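Local coordinates for putative epimerase (PDB 4LW8), which probably acts as an NAD(P)-dependent epimerase or dehydratase of nucleotide sugars in the biosynthesis of lipopolysaccharide O-antigen, at residues A[163-166]-A[167-170]; A[105-108]-A[109-113]; A[309-312]-A[313-317]; A[202-205]-A[206-210]. All coordinates share one frame; numbering follows the deposited sequence. Where two conformers were deposited one is given.

Contact 1. Residues A[163-166]-A[167-170]; sequences SKLA and MEYA
Leu165 and Tyr169, one helical turn apart on helix 159-172, make the apolar part of this contact. Their side chains run side by side and point the same way, with Leu165 CG 4.0 Å from Tyr169 CE2. The leucine starts away from the following turn, but its CG stands opposite the backbone N (chi1 -176°), which brings the branched end back beside the phenol ring. CD2 of the Tyr169 ring also lies 3.4 Å from Leu165 O.

The backbone supplies four successive i to i+4 hydrogen bonds. Met167 N donates to Ser163 O (2.9 Å), Glu168 N to Lys164 O (3.1 Å), Tyr169 N to Leu165 O (3.2 Å) and Ala170 N to Ala166 O (2.8 Å). They become straighter along the series, the N-H...O angle rising from 148° at the first to 164° at the last.

The polar side chains leave the helix for partners elsewhere. Glu168 lays its CG against Lys164 O at 3.4 Å and then runs out extended, so that its buried carboxylate is held at both oxygens: OE1 forms a salt bridge with Arg184, and OE2 is hydrogen-bonded to Ser135 OG. Lys164 NZ is bonded to Ala134 O.

Across the dimer, Leu165 packs on Tyr169 of the second subunit and Ala166 on its own counterpart there. With Tyr160 one turn earlier, Lys164 fits the YxxxK signature of short-chain dehydrogenases/reductases, and the helix carrying it serves, as in related epimerases, as a dimer-interface helix.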
ATOM      1  N   SER A 163      -0.516   5.455   2.189  1.00 17.82           N
ATOM      2  CA  SER A 163      -1.820   5.318   1.527  1.00 20.54           C
ATOM      3  C   SER A 163      -1.739   5.801   0.082  1.00 24.15           C
ATOM      4  O   SER A 163      -2.406   5.244  -0.794  1.00 22.49           O
ATOM      5  CB  SER A 163      -2.930   6.067   2.305  1.00 21.99           C
ATOM      6  OG  SER A 163      -2.954   7.472   2.056  1.00 20.97           O
ATOM      7  N   LYS A 164      -0.915   6.817  -0.177  1.00 22.76           N
ATOM      8  CA  LYS A 164      -0.722   7.308  -1.552  1.00 20.84           C
ATOM      9  C   LYS A 164       0.003   6.275  -2.413  1.00 23.36           C
ATOM     10  O   LYS A 164      -0.364   6.041  -3.571  1.00 24.98           O
ATOM     11  CB  LYS A 164       0.055   8.629  -1.557  1.00 22.55           C
ATOM     12  CG  LYS A 164      -0.779   9.856  -1.162  1.00 26.99           C
ATOM     13  CD  LYS A 164      -1.871  10.110  -2.211  1.00 30.48           C
ATOM     14  CE  LYS A 164      -2.449  11.501  -2.112  1.00 36.91           C
ATOM     15  NZ  LYS A 164      -3.511  11.684  -3.147  1.00 33.50           N
ATOM     16  N   LEU A 165       1.025   5.648  -1.843  1.00 25.03           N
ATOM     17  CA  LEU A 165       1.746   4.590  -2.534  1.00 22.02           C
ATOM     18  C   LEU A 165       0.821   3.405  -2.806  1.00 24.49           C
ATOM     19  O   LEU A 165       0.824   2.831  -3.900  1.00 24.19           O
ATOM     20  CB  LEU A 165       2.954   4.128  -1.708  1.00 19.58           C
ATOM     21  CG  LEU A 165       3.842   3.091  -2.379  1.00 20.25           C
ATOM     22  CD1 LEU A 165       4.394   3.687  -3.669  1.00 18.85           C
ATOM     23  CD2 LEU A 165       4.991   2.613  -1.444  1.00 17.41           C
ATOM     24  N   ALA A 166       0.021   3.051  -1.805  1.00 27.16           N
ATOM     25  CA  ALA A 166      -0.912   1.941  -1.934  1.00 28.82           C
ATOM     26  C   ALA A 166      -1.938   2.262  -3.016  1.00 26.16           C
ATOM     27  O   ALA A 166      -2.333   1.388  -3.785  1.00 24.14           O
ATOM     28  CB  ALA A 166      -1.592   1.657  -0.603  1.00 21.44           C
ATOM     29  N   MET A 167      -2.352   3.528  -3.085  1.00 21.41           N
ATOM     30  CA  MET A 167      -3.265   3.968  -4.134  0.67 22.87           C
ATOM     31  C   MET A 167      -2.663   3.682  -5.510  1.00 20.96           C
ATOM     32  O   MET A 167      -3.358   3.200  -6.417  1.00 20.89           O
ATOM     33  CB  MET A 167      -3.590   5.462  -3.994  0.67 20.03           C
ATOM     34  CG  MET A 167      -4.527   5.990  -5.087  0.67 24.11           C
ATOM     35  SD  MET A 167      -4.438   7.779  -5.364  0.67 27.90           S
ATOM     36  CE  MET A 167      -2.758   7.873  -6.004  0.67 17.53           C
ATOM     37  N   GLU A 168      -1.370   3.965  -5.671  1.00 22.03           N
ATOM     38  CA  GLU A 168      -0.732   3.737  -6.965  1.00 22.33           C
ATOM     39  C   GLU A 168      -0.842   2.264  -7.346  1.00 25.41           C
ATOM     40  O   GLU A 168      -1.209   1.940  -8.490  1.00 23.85           O
ATOM     41  CB  GLU A 168       0.743   4.161  -6.970  1.00 20.85           C
ATOM     42  CG  GLU A 168       1.032   5.646  -6.685  1.00 19.06           C
ATOM     43  CD  GLU A 168       2.529   5.963  -6.799  1.00 23.90           C
ATOM     44  OE1 GLU A 168       3.297   5.067  -7.204  1.00 24.87           O
ATOM     45  OE2 GLU A 168       2.949   7.093  -6.460  1.00 21.95           O
ATOM     46  N   TYR A 169      -0.529   1.369  -6.403  1.00 19.74           N
ATOM     47  CA  TYR A 169      -0.545  -0.062  -6.717  1.00 18.25           C
ATOM     48  C   TYR A 169      -1.980  -0.528  -6.967  1.00 25.69           C
ATOM     49  O   TYR A 169      -2.220  -1.315  -7.877  1.00 26.49           O
ATOM     50  CB  TYR A 169       0.102  -0.895  -5.603  1.00 20.34           C
ATOM     51  CG  TYR A 169       1.628  -0.885  -5.632  1.00 22.22           C
ATOM     52  CD1 TYR A 169       2.331  -1.573  -6.615  1.00 25.63           C
ATOM     53  CD2 TYR A 169       2.357  -0.154  -4.690  1.00 18.52           C
ATOM     54  CE1 TYR A 169       3.721  -1.572  -6.637  1.00 25.39           C
ATOM     55  CE2 TYR A 169       3.735  -0.120  -4.724  1.00 20.59           C
ATOM     56  CZ  TYR A 169       4.409  -0.832  -5.693  1.00 25.52           C
ATOM     57  OH  TYR A 169       5.769  -0.801  -5.712  1.00 25.57           O
ATOM     58  N   ALA A 170      -2.932  -0.029  -6.174  1.00 20.55           N
ATOM     59  CA  ALA A 170      -4.338  -0.403  -6.356  1.00 23.39           C
ATOM     60  C   ALA A 170      -4.837   0.057  -7.719  1.00 18.54           C
ATOM     61  O   ALA A 170      -5.579  -0.650  -8.392  1.00 23.07           O
ATOM     62  CB  ALA A 170      -5.216   0.198  -5.243  1.00 17.09           C
TER

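Contact 2. Residues A[105-108]-A[109-113]; sequences QTYA and VNIVG
Tyr107 and Ile111 form the tightly packed side of this turn of helix 103-122. The two side chains lie alongside each other, and the CD1 methyl of Ile111 meets the tyrosine ring at its edge, near the ring plane, 4.1 Å from Tyr107 CD1. The isoleucine reaches it because CG1 sits opposite its own carbonyl carbon (chi1 -58°), leaning back over the preceding turn. Next to them Thr106 and Asn110 are also buried and point the same way, with Thr106 CG2 3.7 Å from Asn110 ND2. The amide is fixed from outside the turn: ND2 bonds to Ser163 OG and OD1 accepts from Arg95 N. Tyr107 OH is likewise bonded to Asp159.

The other side is looser. Gln105 is exposed and bends at chi2 to cross Val109 at an angle, and its NE2 comes no nearer than 4.0 Å to Val109 CG2. Here the firm link is in the backbone, where Val109 N donates to Gln105 O at 2.8 Å.

At 109-113 the helix widens. Ala108 O receives Gly113 N, five residues on, at 3.0 Å and 153°, whereas its bond from Val112 N, the normal i+4 donor, is weak, bent to 123°. That bifurcated pattern marks a pi-type turn. Ile111 packs on Ile111 of the second subunit, and Tyr107 on Ala170 of that subunit. A pi-turn set within a helix that pairs with helix 159-172 thus belongs to the helical dimer interface familiar from extended short-chain dehydrogenases/reductases.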
ATOM      1  N   GLN A 105      -9.396   6.232   8.065  1.00 26.88           N
ATOM      2  CA  GLN A 105     -10.073   7.026   7.050  1.00 24.52           C
ATOM      3  C   GLN A 105      -9.133   7.443   5.920  1.00 27.83           C
ATOM      4  O   GLN A 105      -9.530   7.511   4.746  1.00 25.14           O
ATOM      5  CB  GLN A 105     -10.724   8.260   7.682  1.00 32.01           C
ATOM      6  CG  GLN A 105     -12.141   7.995   8.167  1.00 45.68           C
ATOM      7  CD  GLN A 105     -13.064   7.533   7.032  1.00 63.27           C
ATOM      8  OE1 GLN A 105     -13.269   6.328   6.828  1.00 62.16           O
ATOM      9  NE2 GLN A 105     -13.624   8.495   6.288  1.00 63.36           N
ATOM     10  N   THR A 106      -7.883   7.693   6.286  1.00 24.45           N
ATOM     11  CA  THR A 106      -6.831   8.013   5.340  1.00 31.51           C
ATOM     12  C   THR A 106      -6.612   6.864   4.363  1.00 22.90           C
ATOM     13  O   THR A 106      -6.569   7.078   3.151  1.00 25.69           O
ATOM     14  CB  THR A 106      -5.508   8.319   6.068  1.00 38.29           C
ATOM     15  OG1 THR A 106      -5.669   9.507   6.848  1.00 44.32           O
ATOM     16  CG2 THR A 106      -4.373   8.522   5.066  1.00 33.66           C
ATOM     17  N   TYR A 107      -6.493   5.643   4.883  1.00 22.86           N
ATOM     18  CA  TYR A 107      -6.352   4.484   3.994  1.00 23.25           C
ATOM     19  C   TYR A 107      -7.626   4.229   3.169  1.00 20.61           C
ATOM     20  O   TYR A 107      -7.551   4.014   1.958  1.00 23.92           O
ATOM     21  CB  TYR A 107      -5.960   3.240   4.799  1.00 19.01           C
ATOM     22  CG  TYR A 107      -4.527   3.300   5.283  1.00 23.59           C
ATOM     23  CD1 TYR A 107      -3.465   3.216   4.378  1.00 20.12           C
ATOM     24  CD2 TYR A 107      -4.227   3.458   6.634  1.00 22.88           C
ATOM     25  CE1 TYR A 107      -2.136   3.256   4.810  1.00 22.21           C
ATOM     26  CE2 TYR A 107      -2.902   3.511   7.081  1.00 21.06           C
ATOM     27  CZ  TYR A 107      -1.867   3.404   6.160  1.00 19.77           C
ATOM     28  OH  TYR A 107      -0.574   3.453   6.591  1.00 19.46           O
ATOM     29  N   ALA A 108      -8.790   4.294   3.813  1.00 22.07           N
ATOM     30  CA  ALA A 108     -10.062   4.085   3.114  1.00 28.12           C
ATOM     31  C   ALA A 108     -10.277   5.100   1.977  1.00 26.84           C
ATOM     32  O   ALA A 108     -10.472   4.707   0.818  1.00 23.84           O
ATOM     33  CB  ALA A 108     -11.234   4.145   4.104  1.00 22.94           C
ATOM     34  N   VAL A 109     -10.211   6.389   2.299  1.00 27.94           N
ATOM     35  CA  VAL A 109     -10.440   7.430   1.299  1.00 23.61           C
ATOM     36  C   VAL A 109      -9.399   7.337   0.154  1.00 30.50           C
ATOM     37  O   VAL A 109      -9.765   7.354  -1.022  1.00 25.67           O
ATOM     38  CB  VAL A 109     -10.393   8.838   1.918  1.00 28.21           C
ATOM     39  CG1 VAL A 109     -10.387   9.892   0.826  1.00 27.88           C
ATOM     40  CG2 VAL A 109     -11.580   9.058   2.871  1.00 31.99           C
ATOM     41  N   ASN A 110      -8.115   7.217   0.482  1.00 25.16           N
ATOM     42  CA  ASN A 110      -7.102   7.247  -0.574  1.00 22.92           C
ATOM     43  C   ASN A 110      -6.971   5.962  -1.398  1.00 23.36           C
ATOM     44  O   ASN A 110      -6.589   6.031  -2.570  1.00 22.19           O
ATOM     45  CB  ASN A 110      -5.740   7.643   0.009  1.00 23.23           C
ATOM     46  CG  ASN A 110      -5.778   9.040   0.620  1.00 31.18           C
ATOM     47  OD1 ASN A 110      -6.657   9.825   0.291  1.00 31.60           O
ATOM     48  ND2 ASN A 110      -4.839   9.350   1.512  1.00 29.33           N
ATOM     49  N   ILE A 111      -7.260   4.800  -0.808  1.00 21.96           N
ATOM     50  CA  ILE A 111      -7.208   3.547  -1.576  1.00 23.34           C
ATOM     51  C   ILE A 111      -8.572   3.166  -2.147  1.00 28.18           C
ATOM     52  O   ILE A 111      -8.718   2.993  -3.356  1.00 23.82           O
ATOM     53  CB  ILE A 111      -6.707   2.348  -0.734  1.00 22.51           C
ATOM     54  CG1 ILE A 111      -5.324   2.624  -0.154  1.00 19.35           C
ATOM     55  CG2 ILE A 111      -6.687   1.082  -1.579  1.00 19.00           C
ATOM     56  CD1 ILE A 111      -4.900   1.580   0.874  1.00 21.11           C
ATOM     57  N   VAL A 112      -9.557   2.991  -1.271  1.00 27.04           N
ATOM     58  CA  VAL A 112     -10.865   2.529  -1.705  1.00 23.47           C
ATOM     59  C   VAL A 112     -11.623   3.648  -2.452  1.00 22.55           C
ATOM     60  O   VAL A 112     -12.264   3.369  -3.452  1.00 24.17           O
ATOM     61  CB  VAL A 112     -11.685   1.985  -0.519  1.00 24.73           C
ATOM     62  CG1 VAL A 112     -13.124   1.577  -0.960  1.00 21.96           C
ATOM     63  CG2 VAL A 112     -10.953   0.798   0.087  1.00 23.70           C
ATOM     64  N   GLY A 113     -11.504   4.899  -2.010  1.00 18.86           N
ATOM     65  CA  GLY A 113     -12.119   6.014  -2.720  1.00 19.57           C
ATOM     66  C   GLY A 113     -11.608   6.089  -4.158  1.00 26.48           C
ATOM     67  O   GLY A 113     -12.371   6.284  -5.104  1.00 23.97           O
TER

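Contact 3. Residues A[309-312]-A[313-317]; sequences DETL and RWMVD
On the C-terminal helix 308-321, Asp309 and Arg313 form an i to i+4 pair of opposite charges joined through water. Their charged atoms do not meet directly, Asp309 OD1 and Arg313 NE being 5.4 Å apart. The gap is bridged by one water molecule that donates to Asp309 OD1 at 2.8 Å and accepts from Arg313 NE at 2.7 Å. It lies at the edge of the guanidinium group, in its plane, as suits the NE-H. The arginine chain is extended at first and then bends at chi3 (-69°), which turns NE toward the water. Both residues lie on the more open side of the helix, although Arg313 still rests partly on Ile267.

Further round the helix the side chains are more buried. Thr311 and Met315 point the same way side by side, and Thr311 CG2 touches Met315 SD at 3.9 Å. The threonine hydroxyl turns elsewhere, its OG1 being bonded to Asp226 OD2. Trp314 follows Thr311 closely: its CB is 3.2 Å from Thr311 O, and the same oxygen lies at the edge of the indole, near its plane. Arg228 makes a cation-pi contact with that indole.

The backbone keeps regular alpha geometry, Trp314 N reaching Glu310 O at 2.9 Å and Val316 N reaching Leu312 O at 2.9 Å. Leu312, Met315 and Val316 face Val203 of helix 198-207, while Leu312 and Val316 also meet helix 257-268. The result is an amphipathic helix, with a water-bridged charged pair on its more exposed flank and apolar residues packed on helices 198-207 and 257-268.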
ATOM      1  N   ASP A 309      10.111  33.401  -5.879  1.00 36.67           N
ATOM      2  CA  ASP A 309       9.904  34.730  -5.296  1.00 45.22           C
ATOM      3  C   ASP A 309       8.683  35.416  -5.946  1.00 44.17           C
ATOM      4  O   ASP A 309       7.979  36.193  -5.297  1.00 41.56           O
ATOM      5  CB  ASP A 309      11.164  35.596  -5.412  1.00 53.66           C
ATOM      6  CG  ASP A 309      11.376  36.131  -6.804  1.00 70.71           C
ATOM      7  OD1 ASP A 309      11.023  37.307  -7.048  1.00 80.47           O
ATOM      8  OD2 ASP A 309      11.906  35.382  -7.649  1.00 74.82           O
ATOM      9  N   GLU A 310       8.434  35.131  -7.222  1.00 42.14           N
ATOM     10  CA  GLU A 310       7.202  35.595  -7.868  1.00 39.50           C
ATOM     11  C   GLU A 310       5.969  34.930  -7.215  1.00 35.39           C
ATOM     12  O   GLU A 310       4.988  35.589  -6.887  1.00 35.83           O
ATOM     13  CB  GLU A 310       7.226  35.281  -9.361  1.00 42.78           C
ATOM     14  CG  GLU A 310       6.000  35.765 -10.113  1.00 54.29           C
ATOM     15  CD  GLU A 310       6.092  35.520 -11.615  1.00 61.84           C
ATOM     16  OE1 GLU A 310       7.216  35.571 -12.168  1.00 61.34           O
ATOM     17  OE2 GLU A 310       5.033  35.285 -12.242  1.00 59.84           O
ATOM     18  N   THR A 311       6.038  33.621  -7.018  1.00 37.36           N
ATOM     19  CA  THR A 311       4.983  32.891  -6.321  1.00 34.20           C
ATOM     20  C   THR A 311       4.697  33.499  -4.948  1.00 35.59           C
ATOM     21  O   THR A 311       3.542  33.715  -4.575  1.00 34.09           O
ATOM     22  CB  THR A 311       5.364  31.412  -6.126  1.00 31.90           C
ATOM     23  OG1 THR A 311       5.647  30.810  -7.395  1.00 32.60           O
ATOM     24  CG2 THR A 311       4.243  30.643  -5.406  1.00 24.32           C
ATOM     25  N   LEU A 312       5.757  33.775  -4.197  1.00 34.42           N
ATOM     26  CA  LEU A 312       5.600  34.288  -2.846  1.00 32.80           C
ATOM     27  C   LEU A 312       5.023  35.707  -2.860  1.00 35.17           C
ATOM     28  O   LEU A 312       4.212  36.053  -2.005  1.00 37.70           O
ATOM     29  CB  LEU A 312       6.937  34.250  -2.101  1.00 36.25           C
ATOM     30  CG  LEU A 312       7.474  32.857  -1.736  1.00 34.01           C
ATOM     31  CD1 LEU A 312       8.928  32.921  -1.272  1.00 30.94           C
ATOM     32  CD2 LEU A 312       6.602  32.212  -0.669  1.00 28.53           C
ATOM     33  N   ARG A 313       5.429  36.522  -3.828  1.00 35.92           N
ATOM     34  CA  ARG A 313       4.923  37.893  -3.912  1.00 36.62           C
ATOM     35  C   ARG A 313       3.438  37.857  -4.251  1.00 43.29           C
ATOM     36  O   ARG A 313       2.637  38.614  -3.701  1.00 38.16           O
ATOM     37  CB  ARG A 313       5.685  38.711  -4.957  1.00 41.37           C
ATOM     38  CG  ARG A 313       5.339  40.199  -4.914  1.00 54.04           C
ATOM     39  CD  ARG A 313       6.144  41.020  -5.910  1.00 58.00           C
ATOM     40  NE  ARG A 313       7.561  41.116  -5.556  1.00 62.85           N
ATOM     41  CZ  ARG A 313       8.064  41.979  -4.672  1.00 59.93           C
ATOM     42  NH1 ARG A 313       7.263  42.822  -4.031  1.00 59.66           N
ATOM     43  NH2 ARG A 313       9.368  41.996  -4.428  1.00 52.30           N
ATOM     44  N   TRP A 314       3.096  36.960  -5.168  1.00 43.39           N
ATOM     45  CA  TRP A 314       1.722  36.698  -5.555  1.00 38.85           C
ATOM     46  C   TRP A 314       0.868  36.415  -4.319  1.00 38.12           C
ATOM     47  O   TRP A 314      -0.193  37.013  -4.139  1.00 36.44           O
ATOM     48  CB  TRP A 314       1.699  35.522  -6.529  1.00 38.39           C
ATOM     49  CG  TRP A 314       0.351  35.003  -6.937  1.00 38.41           C
ATOM     50  CD1 TRP A 314      -0.720  35.732  -7.377  1.00 45.45           C
ATOM     51  CD2 TRP A 314      -0.039  33.629  -7.022  1.00 35.09           C
ATOM     52  NE1 TRP A 314      -1.763  34.894  -7.698  1.00 35.02           N
ATOM     53  CE2 TRP A 314      -1.370  33.599  -7.495  1.00 33.39           C
ATOM     54  CE3 TRP A 314       0.603  32.420  -6.734  1.00 32.40           C
ATOM     55  CZ2 TRP A 314      -2.070  32.406  -7.678  1.00 36.57           C
ATOM     56  CZ3 TRP A 314      -0.093  31.233  -6.925  1.00 34.92           C
ATOM     57  CH2 TRP A 314      -1.414  31.235  -7.386  1.00 27.58           C
ATOM     58  N   MET A 315       1.364  35.534  -3.449  1.00 33.13           N
ATOM     59  CA  MET A 315       0.649  35.144  -2.227  1.00 36.18           C
ATOM     60  C   MET A 315       0.576  36.286  -1.195  1.00 39.37           C
ATOM     61  O   MET A 315      -0.467  36.501  -0.569  1.00 36.84           O
ATOM     62  CB  MET A 315       1.311  33.900  -1.610  1.00 26.84           C
ATOM     63  CG  MET A 315       1.239  32.655  -2.523  1.00 26.79           C
ATOM     64  SD  MET A 315       2.322  31.296  -2.017  1.00 30.59           S
ATOM     65  CE  MET A 315       1.646  30.862  -0.415  1.00 27.33           C
ATOM     66  N   VAL A 316       1.686  36.993  -0.990  1.00 39.49           N
ATOM     67  CA  VAL A 316       1.698  38.118  -0.058  1.00 35.60           C
ATOM     68  C   VAL A 316       0.699  39.184  -0.512  1.00 38.78           C
ATOM     69  O   VAL A 316      -0.106  39.665   0.280  1.00 41.68           O
ATOM     70  CB  VAL A 316       3.097  38.756   0.079  1.00 38.21           C
ATOM     71  CG1 VAL A 316       2.997  40.108   0.806  1.00 35.15           C
ATOM     72  CG2 VAL A 316       4.047  37.818   0.833  1.00 34.48           C
ATOM     73  N   ASP A 317       0.747  39.528  -1.794  1.00 35.65           N
ATOM     74  CA  ASP A 317      -0.152  40.535  -2.350  1.00 46.40           C
ATOM     75  C   ASP A 317      -1.614  40.132  -2.167  1.00 47.02           C
ATOM     76  O   ASP A 317      -2.451  40.959  -1.828  1.00 50.67           O
ATOM     77  CB  ASP A 317       0.140  40.771  -3.835  1.00 50.11           C
ATOM     78  CG  ASP A 317       1.461  41.485  -4.067  1.00 55.08           C
ATOM     79  OD1 ASP A 317       1.998  42.087  -3.113  1.00 57.20           O
ATOM     80  OD2 ASP A 317       1.946  41.467  -5.218  1.00 59.73           O
TER
HETATM   81  O   HOH W   1       8.977  39.150  -6.684  1.00 60.89           O

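Contact 4. Residues A[202-205]-A[206-210]; sequences LVAH and YARNA
His205 and Ala210 close the end of helix 198-207 in a Schellman motif. Ala210 N donates to His205 O at 2.8 Å, a nearly straight 164° bond spanning five residues, and inside it Asn209 N reaches Tyr206 O at 3.0 Å. Asn209, at positive phi, is the C-prime residue that turns the chain out of the helix.

The last regular backbone bonds precede this: Tyr206 N to Leu202 O and Ala207 N to Val203 O. Beyond them Arg208 N makes just weak bonds, to Ala204 O and His205 O, as the helix unwinds.

Among the side chains, Arg208 takes the hindered rotamer with CG between N and the carbonyl carbon (chi1 69°). From there it extends back along the helix beside His205, the ring and guanidinium planes 45° apart. His205 ND1 is bonded to Lys201 O one turn back, which fixes the ring's rotation. Tyr206 points elsewhere, its OH bonded to Ser265 OG of helix 257-268 and to Ile272 N. Ala210 CB packs 3.9 Å from His205 CB, and Arg208 NH2 sits over one face of the His205 imidazole, 3.4 Å above its plane and displaced toward the rim.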
ATOM      1  N   LEU A 202       4.244  31.124   6.596  1.00 30.39           N
ATOM      2  CA  LEU A 202       5.255  32.174   6.471  1.00 31.12           C
ATOM      3  C   LEU A 202       4.664  33.418   5.814  1.00 30.72           C
ATOM      4  O   LEU A 202       4.848  34.535   6.305  1.00 34.14           O
ATOM      5  CB  LEU A 202       6.451  31.680   5.657  1.00 34.58           C
ATOM      6  CG  LEU A 202       7.632  31.023   6.376  1.00 48.15           C
ATOM      7  CD1 LEU A 202       7.160  30.078   7.451  1.00 55.82           C
ATOM      8  CD2 LEU A 202       8.483  30.274   5.368  1.00 44.56           C
ATOM      9  N   VAL A 203       3.963  33.226   4.697  1.00 30.91           N
ATOM     10  CA  VAL A 203       3.333  34.346   3.991  1.00 32.69           C
ATOM     11  C   VAL A 203       2.333  35.082   4.894  1.00 34.38           C
ATOM     12  O   VAL A 203       2.330  36.312   4.951  1.00 37.66           O
ATOM     13  CB  VAL A 203       2.630  33.869   2.696  1.00 34.57           C
ATOM     14  CG1 VAL A 203       1.677  34.941   2.145  1.00 32.24           C
ATOM     15  CG2 VAL A 203       3.665  33.480   1.656  1.00 34.84           C
ATOM     16  N   ALA A 204       1.501  34.327   5.610  1.00 30.02           N
ATOM     17  CA  ALA A 204       0.503  34.921   6.501  1.00 31.42           C
ATOM     18  C   ALA A 204       1.168  35.783   7.569  1.00 34.18           C
ATOM     19  O   ALA A 204       0.695  36.877   7.879  1.00 39.27           O
ATOM     20  CB  ALA A 204      -0.354  33.845   7.151  1.00 28.77           C
ATOM     21  N   HIS A 205       2.277  35.300   8.119  1.00 30.27           N
ATOM     22  CA  HIS A 205       2.986  36.073   9.131  1.00 35.57           C
ATOM     23  C   HIS A 205       3.547  37.365   8.544  1.00 42.50           C
ATOM     24  O   HIS A 205       3.354  38.441   9.111  1.00 42.49           O
ATOM     25  CB  HIS A 205       4.122  35.265   9.768  1.00 32.71           C
ATOM     26  CG  HIS A 205       3.666  34.282  10.803  1.00 31.22           C
ATOM     27  ND1 HIS A 205       2.888  33.181  10.504  1.00 28.96           N
ATOM     28  CD2 HIS A 205       3.869  34.244  12.144  1.00 31.54           C
ATOM     29  CE1 HIS A 205       2.652  32.498  11.610  1.00 36.52           C
ATOM     30  NE2 HIS A 205       3.226  33.129  12.621  1.00 36.90           N
ATOM     31  N   TYR A 206       4.238  37.268   7.413  1.00 38.11           N
ATOM     32  CA  TYR A 206       4.831  38.462   6.826  1.00 36.43           C
ATOM     33  C   TYR A 206       3.762  39.436   6.342  1.00 37.47           C
ATOM     34  O   TYR A 206       3.933  40.653   6.436  1.00 37.48           O
ATOM     35  CB  TYR A 206       5.757  38.098   5.667  1.00 31.95           C
ATOM     36  CG  TYR A 206       7.214  37.944   6.049  1.00 34.88           C
ATOM     37  CD1 TYR A 206       8.033  39.063   6.217  1.00 36.43           C
ATOM     38  CD2 TYR A 206       7.779  36.689   6.217  1.00 33.52           C
ATOM     39  CE1 TYR A 206       9.374  38.930   6.553  1.00 42.43           C
ATOM     40  CE2 TYR A 206       9.127  36.543   6.554  1.00 35.90           C
ATOM     41  CZ  TYR A 206       9.914  37.665   6.723  1.00 41.63           C
ATOM     42  OH  TYR A 206      11.240  37.526   7.049  1.00 44.91           O
ATOM     43  N   ALA A 207       2.643  38.900   5.867  1.00 36.78           N
ATOM     44  CA  ALA A 207       1.586  39.733   5.303  1.00 40.10           C
ATOM     45  C   ALA A 207       0.980  40.656   6.348  1.00 43.11           C
ATOM     46  O   ALA A 207       0.574  41.777   6.030  1.00 41.52           O
ATOM     47  CB  ALA A 207       0.498  38.859   4.665  1.00 41.70           C
ATOM     48  N   ARG A 208       0.902  40.184   7.591  1.00 40.70           N
ATOM     49  CA  ARG A 208       0.342  40.984   8.679  1.00 42.33           C
ATOM     50  C   ARG A 208       1.460  41.603   9.536  1.00 45.51           C
ATOM     51  O   ARG A 208       1.233  42.027  10.673  1.00 45.76           O
ATOM     52  CB  ARG A 208      -0.589  40.136   9.546  1.00 41.16           C
ATOM     53  CG  ARG A 208       0.130  39.080  10.356  1.00 43.87           C
ATOM     54  CD  ARG A 208      -0.823  38.185  11.120  1.00 49.84           C
ATOM     55  NE  ARG A 208      -0.083  37.429  12.123  1.00 59.00           N
ATOM     56  CZ  ARG A 208       0.108  36.114  12.111  1.00 63.28           C
ATOM     57  NH1 ARG A 208      -0.408  35.355  11.144  1.00 62.55           N
ATOM     58  NH2 ARG A 208       0.816  35.557  13.089  1.00 60.39           N
ATOM     59  N   ASN A 209       2.670  41.630   8.985  1.00 47.97           N
ATOM     60  CA  ASN A 209       3.836  42.183   9.672  1.00 45.46           C
ATOM     61  C   ASN A 209       4.071  41.598  11.058  1.00 37.97           C
ATOM     62  O   ASN A 209       4.389  42.328  11.995  1.00 39.38           O
ATOM     63  CB  ASN A 209       3.704  43.707   9.794  1.00 47.95           C
ATOM     64  CG  ASN A 209       3.613  44.393   8.452  1.00 55.26           C
ATOM     65  OD1 ASN A 209       4.542  44.338   7.644  1.00 56.95           O
ATOM     66  ND2 ASN A 209       2.481  45.042   8.200  1.00 63.88           N
ATOM     67  N   ALA A 210       3.901  40.288  11.198  1.00 36.27           N
ATOM     68  CA  ALA A 210       4.178  39.623  12.469  1.00 37.41           C
ATOM     69  C   ALA A 210       5.633  39.834  12.875  1.00 38.79           C
ATOM     70  O   ALA A 210       6.523  39.729  12.038  1.00 43.08           O
ATOM     71  CB  ALA A 210       3.866  38.137  12.373  1.00 34.41           C
TER

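In the fold
The four contacts fall into two clusters on four helices, in chain order 2, 1, 4, 3. Contacts 1 and 2 have centres 10 Å apart and touch directly where helices 103-122 and 159-172 pack together; both also reach the second subunit. Contacts 3 and 4, centres 12 Å apart, meet where helix 198-207 packs on helix 308-321, and no other chain touches them. The clusters stand 33 to 36 Å apart between centres. One pair thus flanks the parallel Rossmann-type sheet and contributes to the dimer interface, while the other joins helix 198-207 to the C-terminal helix, in the part of the fold that in related epimerases usually faces the substrate.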